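Local coordinates for protein lactococcus lactis MG1363 DpsA (Lactococcus lactis, PDB 1ZS3) that binds DNA as a twelve-subunit Dps assembly, with an N-terminal helix required for that binding, and probably takes part in defence against oxidative stress, at residues V34-F39 with L94-F99; E41-T46 with I100-K105; Y51-V56 with W109-L114; Q66-Y71 with G153-V158. All blocks are in the same frame, centred on the assembly; numbering follows the deposited sequence.

Contact 1. Residues V34-F39 with L94-F99; sequences VLSNLF and LKYHKF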
# COMPACT_ATOMS: atom_id res chain seq x y z
N VAL A 34 0.56 37.86 3.61
CA VAL A 34 1.21 36.66 3.12
C VAL A 34 0.11 35.77 2.65
O VAL A 34 0.16 35.32 1.52
CB VAL A 34 2.01 35.97 4.21
CG1 VAL A 34 2.41 34.60 3.74
CG2 VAL A 34 3.22 36.80 4.53
N LEU A 35 -0.91 35.61 3.49
CA LEU A 35 -2.05 34.76 3.18
C LEU A 35 -2.86 35.22 2.01
O LEU A 35 -3.50 34.40 1.33
CB LEU A 35 -3.03 34.73 4.36
CG LEU A 35 -2.53 34.02 5.59
CD1 LEU A 35 -3.49 34.29 6.71
CD2 LEU A 35 -2.43 32.51 5.31
N SER A 36 -2.87 36.53 1.79
CA SER A 36 -3.72 37.07 0.72
C SER A 36 -2.95 36.82 -0.56
O SER A 36 -3.54 36.39 -1.56
CB SER A 36 -4.11 38.54 0.89
OG SER A 36 -5.18 38.69 1.83
N ASN A 37 -1.65 37.10 -0.51
CA ASN A 37 -0.75 36.74 -1.59
C ASN A 37 -0.86 35.27 -1.98
O ASN A 37 -0.88 34.94 -3.16
CB ASN A 37 0.71 37.11 -1.24
CG ASN A 37 0.98 38.62 -1.32
OD1 ASN A 37 0.10 39.38 -1.71
ND2 ASN A 37 2.18 39.04 -0.91
N LEU A 38 -0.96 34.37 -0.99
CA LEU A 38 -1.07 32.94 -1.24
C LEU A 38 -2.25 32.67 -2.13
O LEU A 38 -2.13 31.93 -3.09
CB LEU A 38 -1.18 32.15 0.06
CG LEU A 38 0.13 32.01 0.82
CD1 LEU A 38 -0.19 31.38 2.13
CD2 LEU A 38 1.17 31.21 0.02
N PHE A 39 -3.40 33.25 -1.80
CA PHE A 39 -4.62 32.93 -2.51
C PHE A 39 -4.69 33.54 -3.87
O PHE A 39 -5.28 32.95 -4.77
CB PHE A 39 -5.85 33.30 -1.70
CG PHE A 39 -6.90 32.26 -1.78
CD1 PHE A 39 -7.08 31.35 -0.77
CD2 PHE A 39 -7.64 32.14 -2.92
CE1 PHE A 39 -8.04 30.39 -0.87
CE2 PHE A 39 -8.60 31.16 -3.03
CZ PHE A 39 -8.80 30.29 -2.00
N LEU A 94 -8.12 41.07 -1.97
CA LEU A 94 -7.74 42.18 -2.84
C LEU A 94 -7.21 43.38 -2.06
O LEU A 94 -6.23 43.98 -2.51
CB LEU A 94 -8.89 42.53 -3.74
CG LEU A 94 -9.12 41.40 -4.78
CD1 LEU A 94 -10.53 41.49 -5.44
CD2 LEU A 94 -8.00 41.46 -5.82
N LYS A 95 -7.76 43.64 -0.90
CA LYS A 95 -7.24 44.74 -0.09
C LYS A 95 -5.77 44.53 0.35
O LYS A 95 -4.95 45.44 0.27
CB LYS A 95 -8.16 44.94 1.13
CG LYS A 95 -7.82 46.13 2.05
CD LYS A 95 -8.88 46.29 3.17
CE LYS A 95 -8.54 47.42 4.18
NZ LYS A 95 -8.18 46.86 5.51
N TYR A 96 -5.45 43.31 0.78
CA TYR A 96 -4.18 43.05 1.49
C TYR A 96 -3.10 42.47 0.61
O TYR A 96 -1.93 42.52 0.99
CB TYR A 96 -4.41 42.12 2.69
CG TYR A 96 -5.28 42.70 3.79
CD1 TYR A 96 -6.59 42.25 3.97
CD2 TYR A 96 -4.80 43.73 4.63
CE1 TYR A 96 -7.41 42.78 4.95
CE2 TYR A 96 -5.63 44.27 5.62
CZ TYR A 96 -6.93 43.78 5.77
OH TYR A 96 -7.79 44.26 6.72
N HIS A 97 -3.45 41.92 -0.57
CA HIS A 97 -2.41 41.40 -1.49
C HIS A 97 -1.55 42.50 -2.09
O HIS A 97 -2.06 43.50 -2.55
CB HIS A 97 -3.04 40.54 -2.62
CG HIS A 97 -3.35 41.31 -3.88
ND1 HIS A 97 -4.59 41.85 -4.18
CD2 HIS A 97 -2.55 41.67 -4.92
CE1 HIS A 97 -4.56 42.47 -5.36
NE2 HIS A 97 -3.33 42.38 -5.82
N LYS A 98 -0.24 42.40 -2.00
CA LYS A 98 0.63 43.39 -2.62
C LYS A 98 1.55 42.74 -3.66
O LYS A 98 1.88 41.58 -3.57
CB LYS A 98 1.42 44.18 -1.55
CG LYS A 98 0.63 44.51 -0.25
CD LYS A 98 0.23 46.01 -0.12
CE LYS A 98 -1.27 46.23 -0.41
NZ LYS A 98 -1.88 47.38 0.34
N PHE A 99 1.95 43.54 -4.65
CA PHE A 99 2.99 43.24 -5.62
C PHE A 99 2.65 42.15 -6.67
O PHE A 99 3.41 41.93 -7.60
CB PHE A 99 4.34 42.92 -4.94
CG PHE A 99 5.04 44.11 -4.29
CD1 PHE A 99 4.40 44.89 -3.33
CD2 PHE A 99 6.34 44.46 -4.65
CE1 PHE A 99 5.03 45.98 -2.73
CE2 PHE A 99 7.00 45.57 -4.05
CZ PHE A 99 6.34 46.32 -3.10
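The contact lies where the crossover between the second and third helices of a ferritin-like four-helix bundle touches the first. Helix 90-96 is the short extra helix of this Dps crossover. It ends over the middle of helix 27-51, and His97 is the first residue to leave helical angles.

Asn37 makes the polar link. Its CG is anti to the carbonyl carbon (chi1 -74°), which lets the amide reach the outgoing chain. Asn37 OD1 accepts from Lys98 N at 3.1 Å. The N-H comes in the plane of the amide, on a lone pair, but the bond is bent (135° at the hydrogen). The same Asn37 OD1 lies 3.2 Å from His97 CA and 3.5 Å from His97 CB. An alanine here would remove the amide and would probably cost Lys98 N this acceptor, loosening the chain just after the helix end.

One residue back, Ser36 packs against the helix end. Ser36 CB is 3.7 Å from His97 N, and Ser36 OG is 3.6 Å from Tyr96 CB. The hydroxyl itself bonds back to Gly32 O. Beyond CB the Tyr96 side chain runs away from helix 27-51. Lys95 CD lies over one face of its ring, and Lys95 NZ bonds to Tyr96 OH at 2.9 Å. Tyr96 O takes a hydrogen bond from His33 ND1.

On the inner side of helix 27-51, Leu35 packs on helix 55-81 and Val34 on helix 111-138, while Leu38 touches both. Lys98 rests on Phe128 of helix 111-138.

Contact 2. Residues E41-T46 with I100-K105; sequences ENIRLT and ITEDPK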
# COMPACT_ATOMS: atom_id res chain seq x y z
N GLU A 41 -2.01 34.28 -5.80
CA GLU A 41 -1.12 33.37 -6.53
C GLU A 41 -1.84 32.08 -6.90
O GLU A 41 -1.74 31.67 -8.02
CB GLU A 41 0.10 33.02 -5.71
CG GLU A 41 1.26 32.67 -6.60
CD GLU A 41 1.99 33.87 -7.14
OE1 GLU A 41 1.92 34.08 -8.37
OE2 GLU A 41 2.62 34.58 -6.33
N ASN A 42 -2.55 31.46 -5.99
CA ASN A 42 -3.34 30.28 -6.29
C ASN A 42 -4.15 30.42 -7.58
O ASN A 42 -4.19 29.51 -8.42
CB ASN A 42 -4.26 29.93 -5.11
CG ASN A 42 -5.15 28.75 -5.39
OD1 ASN A 42 -6.34 28.80 -5.13
ND2 ASN A 42 -4.57 27.69 -5.90
N ILE A 43 -4.80 31.56 -7.73
CA ILE A 43 -5.67 31.81 -8.88
C ILE A 43 -4.80 32.01 -10.12
O ILE A 43 -5.09 31.52 -11.20
CB ILE A 43 -6.57 33.05 -8.64
CG1 ILE A 43 -7.19 32.97 -7.23
CG2 ILE A 43 -7.59 33.18 -9.77
CD1 ILE A 43 -8.69 32.95 -7.17
N ARG A 44 -3.71 32.71 -9.94
CA ARG A 44 -2.78 32.97 -11.02
C ARG A 44 -2.16 31.71 -11.54
O ARG A 44 -1.92 31.59 -12.74
CB ARG A 44 -1.70 33.95 -10.52
CG ARG A 44 -2.00 35.44 -10.74
CD ARG A 44 -1.35 35.98 -12.00
NE ARG A 44 0.10 36.11 -11.81
CZ ARG A 44 1.02 35.89 -12.75
NH1 ARG A 44 0.70 35.51 -14.00
NH2 ARG A 44 2.29 36.05 -12.41
N LEU A 45 -1.90 30.75 -10.64
CA LEU A 45 -1.26 29.48 -10.94
C LEU A 45 -2.30 28.54 -11.41
O LEU A 45 -2.01 27.70 -12.24
CB LEU A 45 -0.60 28.88 -9.69
CG LEU A 45 0.71 29.58 -9.27
CD1 LEU A 45 1.06 29.32 -7.85
CD2 LEU A 45 1.88 29.16 -10.20
N THR A 46 -3.53 28.65 -10.89
CA THR A 46 -4.67 27.99 -11.49
C THR A 46 -4.91 28.42 -12.94
O THR A 46 -5.18 27.58 -13.81
CB THR A 46 -5.92 28.30 -10.69
OG1 THR A 46 -5.81 27.73 -9.38
CG2 THR A 46 -7.12 27.61 -11.28
N ILE A 100 1.55 41.44 -6.47
CA ILE A 100 1.13 40.35 -7.35
C ILE A 100 -0.13 40.82 -8.03
O ILE A 100 -1.06 41.31 -7.41
CB ILE A 100 0.83 39.04 -6.59
CG1 ILE A 100 2.12 38.36 -6.16
CG2 ILE A 100 -0.05 38.08 -7.42
CD1 ILE A 100 2.17 38.08 -4.68
N THR A 101 -0.16 40.62 -9.33
CA THR A 101 -1.16 41.28 -10.15
C THR A 101 -1.71 40.31 -11.23
O THR A 101 -0.96 39.74 -11.98
CB THR A 101 -0.55 42.56 -10.79
OG1 THR A 101 -0.49 42.44 -12.19
CG2 THR A 101 0.98 42.80 -10.37
N GLU A 102 -3.02 40.14 -11.24
CA GLU A 102 -3.69 39.27 -12.20
C GLU A 102 -3.69 39.92 -13.59
O GLU A 102 -3.10 40.96 -13.75
CB GLU A 102 -5.06 38.90 -11.73
CG GLU A 102 -5.00 38.16 -10.42
CD GLU A 102 -6.36 37.86 -9.91
OE1 GLU A 102 -7.06 37.03 -10.55
OE2 GLU A 102 -6.71 38.46 -8.85
N ASP A 103 -4.28 39.28 -14.60
CA ASP A 103 -4.20 39.74 -16.00
C ASP A 103 -4.94 38.76 -16.88
O ASP A 103 -4.46 37.66 -17.06
CB ASP A 103 -2.73 39.85 -16.45
CG ASP A 103 -2.51 40.83 -17.63
OD1 ASP A 103 -1.54 41.64 -17.53
OD2 ASP A 103 -3.22 40.85 -18.67
N PRO A 104 -6.13 39.09 -17.39
CA PRO A 104 -6.89 38.12 -18.20
C PRO A 104 -6.24 37.80 -19.58
O PRO A 104 -6.57 36.82 -20.22
CB PRO A 104 -8.28 38.78 -18.37
CG PRO A 104 -8.30 39.86 -17.34
CD PRO A 104 -6.86 40.36 -17.26
N LYS A 105 -5.33 38.67 -20.01
CA LYS A 105 -4.55 38.47 -21.25
C LYS A 105 -3.37 37.52 -21.03
O LYS A 105 -2.57 37.31 -21.95
CB LYS A 105 -4.04 39.81 -21.84
CG LYS A 105 -5.21 40.90 -21.93
CD LYS A 105 -4.72 42.32 -22.43
CE LYS A 105 -3.76 42.92 -21.37
NZ LYS A 105 -4.57 43.39 -20.17
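The two segments meet through van der Waals contact. Arg44 points at the loop 100-105 and bends at chi2 and chi3. Its aliphatic part runs alongside Glu102 in the opposite direction, with Arg44 CG 4.1 Å from Glu102 CG. Arg44 CD lies 4.0 Å from Glu102 CA and 3.8 Å from Thr101 O. Ile43 CG2 touches Glu102 OE1 at 4.0 Å. Ile100 meets the end of Glu41 at about a right angle. Ile100 CG1 is 3.8 Å from Glu41 OE2, and Ile100 CD1 is 3.9 Å from the same oxygen.

The segment 41-46 belongs to the first helix of the ferritin-like bundle. The segment 100-105 is the part of the crossover that leads from helix 90-96 to helix 111-138.

The polar ends find their partners beyond the two segments. Arg44 NH2 bonds to Ser117 OG, and the guanidinium makes a cation-pi contact with Phe118. Glu41 OE2 accepts from Gln125 NE2. Glu41 OE1 lies close to Asp121 OD1, a like-charge pair that may raise the affinity of one of them for a proton. Glu102 OE1 accepts from Thr90 N of a second subunit, so its extended chain links the loop to a neighbour.

Contact 3. Residues Y51-V56 with W109-L114; sequences YAKSPV and WTDEDL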
# COMPACT_ATOMS: atom_id res chain seq x y z
N TYR A 51 -3.81 27.22 -19.05
CA TYR A 51 -3.61 27.78 -20.42
C TYR A 51 -2.20 27.61 -20.94
O TYR A 51 -1.94 27.91 -22.09
CB TYR A 51 -3.98 29.30 -20.48
CG TYR A 51 -5.49 29.56 -20.49
CD1 TYR A 51 -6.22 29.29 -21.62
CD2 TYR A 51 -6.16 30.05 -19.36
CE1 TYR A 51 -7.58 29.51 -21.66
CE2 TYR A 51 -7.53 30.26 -19.38
CZ TYR A 51 -8.23 29.99 -20.55
OH TYR A 51 -9.59 30.19 -20.60
N ALA A 52 -1.28 27.18 -20.11
CA ALA A 52 0.07 26.90 -20.57
C ALA A 52 0.03 25.75 -21.56
O ALA A 52 -0.87 24.93 -21.53
CB ALA A 52 0.98 26.59 -19.39
N LYS A 53 0.94 25.72 -22.51
CA LYS A 53 0.88 24.73 -23.59
C LYS A 53 1.46 23.36 -23.15
O LYS A 53 0.73 22.35 -23.12
CB LYS A 53 1.60 25.29 -24.82
CG LYS A 53 1.20 26.74 -25.27
CD LYS A 53 -0.33 27.01 -25.45
CE LYS A 53 -0.61 28.51 -25.72
NZ LYS A 53 -1.45 29.21 -24.65
N SER A 54 2.75 23.34 -22.73
CA SER A 54 3.46 22.12 -22.31
C SER A 54 2.71 21.48 -21.19
O SER A 54 2.53 22.10 -20.14
CB SER A 54 4.86 22.49 -21.83
OG SER A 54 5.44 21.44 -21.10
N PRO A 55 2.25 20.24 -21.38
CA PRO A 55 1.45 19.59 -20.34
C PRO A 55 2.34 19.27 -19.10
O PRO A 55 1.79 19.09 -18.03
CB PRO A 55 0.91 18.32 -21.02
CG PRO A 55 1.83 18.04 -22.15
CD PRO A 55 2.47 19.35 -22.55
N VAL A 56 3.67 19.26 -19.24
CA VAL A 56 4.58 19.07 -18.11
C VAL A 56 4.53 20.29 -17.22
O VAL A 56 4.30 20.17 -16.02
CB VAL A 56 6.05 18.78 -18.56
CG1 VAL A 56 7.04 19.16 -17.51
CG2 VAL A 56 6.23 17.32 -18.89
N TRP A 109 -0.24 34.65 -23.12
CA TRP A 109 1.20 34.75 -22.90
C TRP A 109 1.87 33.45 -23.29
O TRP A 109 1.24 32.40 -23.36
CB TRP A 109 1.52 35.02 -21.43
CG TRP A 109 1.20 36.37 -20.91
CD1 TRP A 109 0.47 37.34 -21.53
CD2 TRP A 109 1.58 36.92 -19.63
NE1 TRP A 109 0.37 38.46 -20.71
CE2 TRP A 109 1.06 38.21 -19.55
CE3 TRP A 109 2.34 36.43 -18.56
CZ2 TRP A 109 1.24 39.04 -18.42
CZ3 TRP A 109 2.52 37.25 -17.44
CH2 TRP A 109 1.99 38.52 -17.40
N THR A 110 3.18 33.53 -23.46
CA THR A 110 3.96 32.36 -23.70
C THR A 110 4.39 31.70 -22.37
O THR A 110 4.39 32.34 -21.31
CB THR A 110 5.13 32.77 -24.57
OG1 THR A 110 5.61 31.62 -25.26
CG2 THR A 110 6.34 33.23 -23.73
N ASP A 111 4.71 30.41 -22.46
CA ASP A 111 5.14 29.63 -21.32
C ASP A 111 6.35 30.22 -20.65
O ASP A 111 6.40 30.28 -19.44
CB ASP A 111 5.39 28.17 -21.72
CG ASP A 111 4.12 27.46 -22.10
OD1 ASP A 111 4.22 26.27 -22.47
OD2 ASP A 111 3.00 28.02 -22.09
N GLU A 112 7.34 30.66 -21.44
CA GLU A 112 8.53 31.29 -20.88
C GLU A 112 8.14 32.53 -20.08
O GLU A 112 8.69 32.81 -19.01
CB GLU A 112 9.55 31.63 -21.98
CG GLU A 112 10.07 30.41 -22.78
CD GLU A 112 9.07 29.75 -23.80
OE1 GLU A 112 8.91 28.50 -23.77
OE2 GLU A 112 8.43 30.45 -24.64
N ASP A 113 7.13 33.28 -20.56
CA ASP A 113 6.74 34.52 -19.88
C ASP A 113 5.88 34.25 -18.63
O ASP A 113 5.99 34.98 -17.67
CB ASP A 113 5.98 35.50 -20.82
CG ASP A 113 6.89 36.09 -21.95
OD1 ASP A 113 8.05 36.47 -21.65
OD2 ASP A 113 6.54 36.21 -23.15
N LEU A 114 5.02 33.23 -18.65
CA LEU A 114 4.29 32.89 -17.43
C LEU A 114 5.26 32.55 -16.32
O LEU A 114 5.11 33.02 -15.21
CB LEU A 114 3.37 31.71 -17.70
CG LEU A 114 2.18 32.06 -18.61
CD1 LEU A 114 1.76 30.83 -19.34
CD2 LEU A 114 1.03 32.60 -17.77
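The Asp111 side chain starts toward residues 52-54, and its carboxylate meets their backbone. Its CG is anti to the carbonyl carbon (chi1 -67°), and both oxygens face backbone N-H groups. Lys53 N donates to Asp111 OD2 at 3.1 Å, and Ser54 N donates to Asp111 OD1 at 3.3 Å. Both bonds are nearly straight, at 166° and 173°, and each uses the syn lone pair. Lys53 N also makes a weak bond to Asp111 OD1. One carboxylate thus grips two successive amides side by side.

The Lys53 side chain crosses Asp111 obliquely. Lys53 CB, 3.7 Å from Asp111 OD1, and Lys53 CG pass the carboxylate. Bends at chi2 and chi4 then turn the ammonium back on its own segment, where Lys53 NZ donates to Tyr51 O at 2.9 Å, nearly along the C=O axis. Lys53 NZ remains 5.3 Å from Asp111 OD2. That nearby positive charge, with the two N-H donors, would tend to keep the aspartate ionised.

The turn is the short link between the first two helices of the four-helix bundle, 27-51 and 55-81. Asp111 opens the third bundle helix, 111-138. Ser54 is the N-cap of helix 55-81, and its hydroxyl takes a weak capping bond from Val56 N.

Beside the carboxylate an apolar pair completes the contact. Ala52 CB faces Leu114 CD1 at 4.3 Å, one helical turn on from Asp111. The Trp109 indole extends outward to pack on Asp103. Tyr51 turns its ring from segment 109-114, and Tyr51 OH bonds to Val86 O of a second subunit.

Contact 4. Residues Q66-Y71 with G153-V158; sequences QREVEY and GYNLQV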
# COMPACT_ATOMS: atom_id res chain seq x y z
N GLN A 66 -1.82 23.83 -5.52
CA GLN A 66 -2.29 23.02 -4.39
C GLN A 66 -1.46 23.23 -3.13
O GLN A 66 -1.98 23.13 -2.02
CB GLN A 66 -2.34 21.52 -4.77
CG GLN A 66 -3.61 20.87 -4.19
CD GLN A 66 -3.35 19.56 -3.36
OE1 GLN A 66 -3.94 19.38 -2.27
NE2 GLN A 66 -2.48 18.68 -3.91
N ARG A 67 -0.18 23.56 -3.32
CA ARG A 67 0.69 23.79 -2.19
C ARG A 67 0.39 25.14 -1.55
O ARG A 67 0.55 25.30 -0.33
CB ARG A 67 2.17 23.72 -2.60
CG ARG A 67 2.64 22.39 -3.21
CD ARG A 67 2.75 21.20 -2.26
NE ARG A 67 4.08 21.20 -1.67
CZ ARG A 67 4.36 21.48 -0.39
NH1 ARG A 67 5.64 21.48 0.02
NH2 ARG A 67 3.39 21.74 0.49
N GLU A 68 0.02 26.12 -2.37
CA GLU A 68 -0.27 27.46 -1.86
C GLU A 68 -1.56 27.42 -1.04
O GLU A 68 -1.63 28.06 -0.00
CB GLU A 68 -0.31 28.48 -3.00
CG GLU A 68 1.03 28.69 -3.75
CD GLU A 68 1.96 29.75 -3.17
OE1 GLU A 68 1.80 30.93 -3.54
OE2 GLU A 68 2.88 29.42 -2.39
N VAL A 69 -2.54 26.64 -1.44
CA VAL A 69 -3.73 26.43 -0.64
C VAL A 69 -3.43 25.62 0.63
O VAL A 69 -4.10 25.78 1.64
CB VAL A 69 -4.76 25.67 -1.46
CG1 VAL A 69 -5.98 25.22 -0.61
CG2 VAL A 69 -5.20 26.50 -2.65
N GLU A 70 -2.48 24.71 0.53
CA GLU A 70 -2.06 23.88 1.63
C GLU A 70 -1.44 24.72 2.73
O GLU A 70 -1.64 24.45 3.92
CB GLU A 70 -1.06 22.85 1.16
CG GLU A 70 -1.55 21.41 1.11
CD GLU A 70 -0.53 20.47 0.45
OE1 GLU A 70 0.60 20.26 1.02
OE2 GLU A 70 -0.83 19.94 -0.64
N TYR A 71 -0.64 25.70 2.33
CA TYR A 71 0.00 26.61 3.25
C TYR A 71 -1.04 27.61 3.76
O TYR A 71 -0.92 28.09 4.88
CB TYR A 71 1.19 27.32 2.57
CG TYR A 71 2.44 26.49 2.59
CD1 TYR A 71 2.98 26.09 3.78
CD2 TYR A 71 3.06 26.07 1.41
CE1 TYR A 71 4.09 25.32 3.82
CE2 TYR A 71 4.19 25.29 1.45
CZ TYR A 71 4.69 24.91 2.67
OH TYR A 71 5.80 24.11 2.80
N GLY A 153 11.25 28.69 2.67
CA GLY A 153 12.15 27.78 1.99
C GLY A 153 11.48 27.15 0.77
O GLY A 153 12.14 26.92 -0.23
N TYR A 154 10.19 26.86 0.84
CA TYR A 154 9.46 26.36 -0.32
C TYR A 154 9.44 27.38 -1.47
O TYR A 154 9.65 27.02 -2.62
CB TYR A 154 8.05 26.02 0.04
CG TYR A 154 7.22 25.66 -1.17
CD1 TYR A 154 7.41 24.43 -1.83
CD2 TYR A 154 6.26 26.53 -1.67
CE1 TYR A 154 6.64 24.08 -2.91
CE2 TYR A 154 5.48 26.19 -2.77
CZ TYR A 154 5.69 24.96 -3.39
OH TYR A 154 4.95 24.63 -4.47
N ASN A 155 9.21 28.65 -1.15
CA ASN A 155 9.24 29.73 -2.14
C ASN A 155 10.64 29.80 -2.80
O ASN A 155 10.73 29.88 -3.99
CB ASN A 155 8.87 31.09 -1.47
CG ASN A 155 7.29 31.31 -1.34
OD1 ASN A 155 6.53 30.37 -1.47
ND2 ASN A 155 7.01 32.54 -1.03
N LEU A 156 11.71 29.75 -2.03
CA LEU A 156 13.08 29.81 -2.59
C LEU A 156 13.35 28.68 -3.58
O LEU A 156 14.09 28.85 -4.55
CB LEU A 156 14.11 29.69 -1.48
CG LEU A 156 14.96 30.92 -1.24
CD1 LEU A 156 14.14 32.14 -1.43
CD2 LEU A 156 15.58 30.85 0.16
N GLN A 157 12.76 27.53 -3.32
CA GLN A 157 12.92 26.33 -4.11
C GLN A 157 12.17 26.51 -5.38
O GLN A 157 12.75 26.29 -6.44
CB GLN A 157 12.33 25.19 -3.31
CG GLN A 157 12.51 23.81 -3.79
CD GLN A 157 11.58 22.87 -3.04
OE1 GLN A 157 11.43 22.97 -1.81
NE2 GLN A 157 10.89 22.01 -3.77
N VAL A 158 10.91 26.95 -5.31
CA VAL A 158 10.16 27.17 -6.52
C VAL A 158 10.86 28.15 -7.46
O VAL A 158 10.77 27.97 -8.69
CB VAL A 158 8.74 27.70 -6.25
CG1 VAL A 158 8.10 28.18 -7.53
CG2 VAL A 158 7.88 26.62 -5.59
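Tyr154 bridges two antiparallel helices of the ferritin-like four-helix bundle, the second (55-81) and the last (142-165). The axes of the two short segments make an angle of 167° and come no closer than 12.4 Å, so side chains alone span the distance. Tyr154 CG is anti to the backbone N, which sends the ring out toward segment 66-71 of helix 55-81.

Arg67 comes over one face of that ring. Its chain bends at chi2 and chi3, and its guanidinium makes an off-centre cation-pi contact, with Arg67 CZ 4.8 Å from the Tyr154 ring centroid. The two planes are tilted by 54°, so they do not lie flat on each other. Lower down the chain, Arg67 CG and Tyr154 OH are 3.5 Å apart. Arg67 NH2 also forms a salt bridge with Glu70 OE1, although its hydrogen bond is weak.

Tyr71 packs on the same side of the ring, one turn on from Arg67. The two rings meet obliquely at 44°, with Tyr71 CE2 3.9 Å from Tyr154 CD2. Glu68 OE2 comes to the edge of the Tyr154 ring, near its plane; Glu68 OE1 accepts from Gln125 NE2 of helix 111-138.

In place of Tyr154, a leucine would lack the aromatic ring and would probably lose the cation-pi contact with Arg67 and weaken the packing against Tyr71. The opposite face of Tyr154 is backed by its own helix, where Val158 CG2 sits 3.5 Å above the ring plane, offset toward the rim.

How the contacts relate
Contacts 1 and 2 follow one another along helix 27-51 and along the crossover chain, with centres 12 Å apart. They join where Asn37 CG meets Ile100 CD1 at 3.6 Å. The centre of contact 3 is about 13 Å from that of contact 2, toward the end of the bundle, and the Trp109 ring touches Arg44 there. Contact 4 uses the neighbouring helix 55-81 and touches contacts 1 and 2 through Glu68. Glu68 OE2 is 3.5 Å from Leu38 CD2 of contact 1, and Glu68 OE1 is 3.5 Å from Glu41 CB of contact 2. Contacts 3 and 4 share helix 55-81 but do not touch; their nearest atoms are about 10 Å apart.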